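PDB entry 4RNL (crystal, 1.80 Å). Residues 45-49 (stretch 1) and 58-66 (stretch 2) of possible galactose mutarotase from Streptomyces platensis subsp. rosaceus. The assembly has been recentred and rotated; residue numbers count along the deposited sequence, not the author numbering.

Stretch 1 (45-49) VQTVE
Stretch 2, residues 58-66: GQLALGFAD

Packing of residues 45-49 against residues 58-66 in a possible galactose mutarotase; the two stretches bury 426 Å² between them, both sides summed. Stretch 1 is a β-strand throughout, extended except at Gln-46 (phi/psi -77/-42); Thr-47, Val-48 and Glu-49 lie at -144/150, -136/120 and -121/134. Stretch 2 begins as an antiparallel strand beside it and continues as loop.

Gly-58 (-149/149) sends its carbonyl to the neighbouring strand, where Glu-49 CA approaches Gly-58 O at 3.2 Å in a CA-H...O contact. Gln-59 (-87/129) pairs with Glu-49 as an antiparallel, non-hydrogen-bonded bridge, Gln-59 CA to Glu-49 CA 4.3 Å, with both side chains on the same face of the sheet. Their aliphatic parts meet, Glu-49 CG lying 3.9 Å from Gln-59 CG; Glu-49 has chi1 m and chi2 t, and both its carboxylate oxygens are hydrogen-bonded elsewhere in the structure.

The Gln-59 side chain (chi1 t, chi2 m, chi3 127°) supplies the acceptor for Val-48 N. Its OE1 accepts from Val-48 N (2.9 Å, 163°) and also from Ala-61 N in its own stretch (2.9 Å), while Gln-59 NE2 donates to Ala-61 O (2.9 Å). The amide thus mimics a peptide group, giving and receiving at Ala-61 while bridging to stretch 1. Thr-47 (chi1 p) passes close by, its CA 3.2 Å from Gln-59 OE1.

Leu-60 (-113/-20; chi1 m, chi2 t) makes the only backbone-to-backbone hydrogen bond between the stretches: Leu-60 N donates to Val-48 O at 2.8 Å and 158°. Ala-61 (-88/140) points its CB toward stretch 1, and Ala-61 CB makes an apolar contact with Val-48 CG2 (4.2 Å; Val-48 chi1 t). Ala-61 CA is 5.5 Å from Thr-47 CA.

Leu-62 (-69/133; chi1 m, chi2 t) points its CA-to-CB bond away, but a water links the backbones, donating to Leu-62 O and to Val-45 O, each 2.9 Å from the water O. Gly-63 is fully extended (-177/-166), Gly-63 CA lying 5.8 Å from Gln-46 CA. A CB on Gly-63 would point toward stretch 1 and lie 2.9 Å from Gln-46 O, a clash that glycine avoids.

Phe-64 (-129/155; chi1 m, chi2 -68°) has its CA-to-CB bond pointing away and meets stretch 1 through its carbonyl: Gln-46 NE2 donates to Phe-64 O at 2.8 Å and a nearly straight 177°. The Gln-46 side chain reaches it with chi1 t and chi2 -131°. Ala-65 (-73/-24) and Asp-66 (-130/153; chi1 p) point away, and Asp-66 N-caps the helix that follows.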

# COMPACT_ATOMS: atom_id res chain seq x y z
N VAL A 45 -7.69 3.98 1.69
CA VAL A 45 -7.63 5.32 1.12
C VAL A 45 -8.58 5.32 -0.07
O VAL A 45 -8.27 4.78 -1.14
CB VAL A 45 -6.19 5.67 0.68
CG1 VAL A 45 -6.15 7.04 0.02
CG2 VAL A 45 -5.24 5.63 1.88
N GLN A 46 -9.76 5.91 0.13
CA GLN A 46 -10.82 5.85 -0.87
C GLN A 46 -10.57 6.80 -2.02
O GLN A 46 -10.79 6.45 -3.19
CB GLN A 46 -12.17 6.17 -0.24
CG GLN A 46 -13.33 5.83 -1.16
CD GLN A 46 -14.31 6.96 -1.28
OE1 GLN A 46 -14.25 7.93 -0.52
NE2 GLN A 46 -15.23 6.85 -2.23
N THR A 47 -10.13 8.01 -1.70
CA THR A 47 -9.81 8.99 -2.74
C THR A 47 -8.60 9.85 -2.39
O THR A 47 -8.31 10.11 -1.22
CB THR A 47 -11.00 9.92 -3.07
OG1 THR A 47 -11.53 10.47 -1.86
CG2 THR A 47 -12.12 9.19 -3.82
N VAL A 48 -7.89 10.28 -3.43
CA VAL A 48 -6.78 11.21 -3.33
C VAL A 48 -6.96 12.23 -4.46
O VAL A 48 -7.03 11.85 -5.63
CB VAL A 48 -5.42 10.49 -3.52
CG1 VAL A 48 -4.29 11.51 -3.59
CG2 VAL A 48 -5.17 9.50 -2.39
N GLU A 49 -7.09 13.50 -4.11
CA GLU A 49 -7.29 14.55 -5.10
C GLU A 49 -6.17 15.58 -5.02
O GLU A 49 -5.82 16.03 -3.93
CB GLU A 49 -8.64 15.24 -4.88
CG GLU A 49 -9.82 14.32 -5.20
CD GLU A 49 -11.12 14.81 -4.60
OE1 GLU A 49 -11.91 15.44 -5.33
OE2 GLU A 49 -11.35 14.58 -3.39
N GLY A 58 -8.13 16.89 -9.38
CA GLY A 58 -8.61 15.66 -9.99
C GLY A 58 -8.39 14.47 -9.09
O GLY A 58 -7.42 14.46 -8.31
N GLN A 59 -9.27 13.48 -9.17
CA GLN A 59 -9.19 12.30 -8.29
C GLN A 59 -8.28 11.27 -8.93
O GLN A 59 -8.46 10.93 -10.10
CB GLN A 59 -10.59 11.71 -8.08
CG GLN A 59 -10.75 10.90 -6.78
CD GLN A 59 -9.95 9.61 -6.80
OE1 GLN A 59 -9.17 9.34 -5.89
NE2 GLN A 59 -10.15 8.80 -7.84
N LEU A 60 -7.30 10.78 -8.17
CA LEU A 60 -6.21 9.99 -8.73
C LEU A 60 -6.19 8.52 -8.31
O LEU A 60 -5.55 7.70 -8.97
CB LEU A 60 -4.86 10.62 -8.36
CG LEU A 60 -4.73 12.14 -8.51
CD1 LEU A 60 -3.33 12.59 -8.11
CD2 LEU A 60 -5.03 12.57 -9.94
N ALA A 61 -6.84 8.18 -7.20
CA ALA A 61 -6.71 6.81 -6.69
C ALA A 61 -7.73 5.85 -7.30
O ALA A 61 -8.88 6.23 -7.50
CB ALA A 61 -6.81 6.80 -5.16
N LEU A 62 -7.32 4.62 -7.61
CA LEU A 62 -8.30 3.61 -8.03
C LEU A 62 -9.15 3.27 -6.82
O LEU A 62 -8.63 3.04 -5.72
CB LEU A 62 -7.62 2.34 -8.57
CG LEU A 62 -6.72 2.48 -9.80
CD1 LEU A 62 -6.41 1.11 -10.39
CD2 LEU A 62 -7.34 3.40 -10.85
N GLY A 63 -10.46 3.24 -6.99
CA GLY A 63 -11.33 2.97 -5.87
C GLY A 63 -12.78 2.92 -6.29
O GLY A 63 -13.10 2.86 -7.49
N PHE A 64 -13.68 2.96 -5.31
CA PHE A 64 -15.11 2.91 -5.59
C PHE A 64 -15.80 4.04 -4.87
O PHE A 64 -15.31 4.53 -3.84
CB PHE A 64 -15.70 1.59 -5.08
CG PHE A 64 -15.07 0.37 -5.68
CD1 PHE A 64 -15.24 0.07 -7.03
CD2 PHE A 64 -14.34 -0.51 -4.88
CE1 PHE A 64 -14.67 -1.07 -7.58
CE2 PHE A 64 -13.77 -1.66 -5.42
CZ PHE A 64 -13.94 -1.94 -6.77
N ALA A 65 -16.95 4.44 -5.40
CA ALA A 65 -17.76 5.51 -4.81
C ALA A 65 -18.45 5.04 -3.54
O ALA A 65 -18.78 5.85 -2.67
CB ALA A 65 -18.79 6.00 -5.82
N ASP A 66 -18.65 3.73 -3.42
CA ASP A 66 -19.52 3.18 -2.38
C ASP A 66 -18.88 2.05 -1.59
O ASP A 66 -18.05 1.31 -2.10
CB ASP A 66 -20.82 2.68 -3.00
CG ASP A 66 -20.60 1.51 -3.94
OD1 ASP A 66 -19.75 1.63 -4.85
OD2 ASP A 66 -21.26 0.47 -3.75
O HOH W 1 -9.58 2.98 -3.02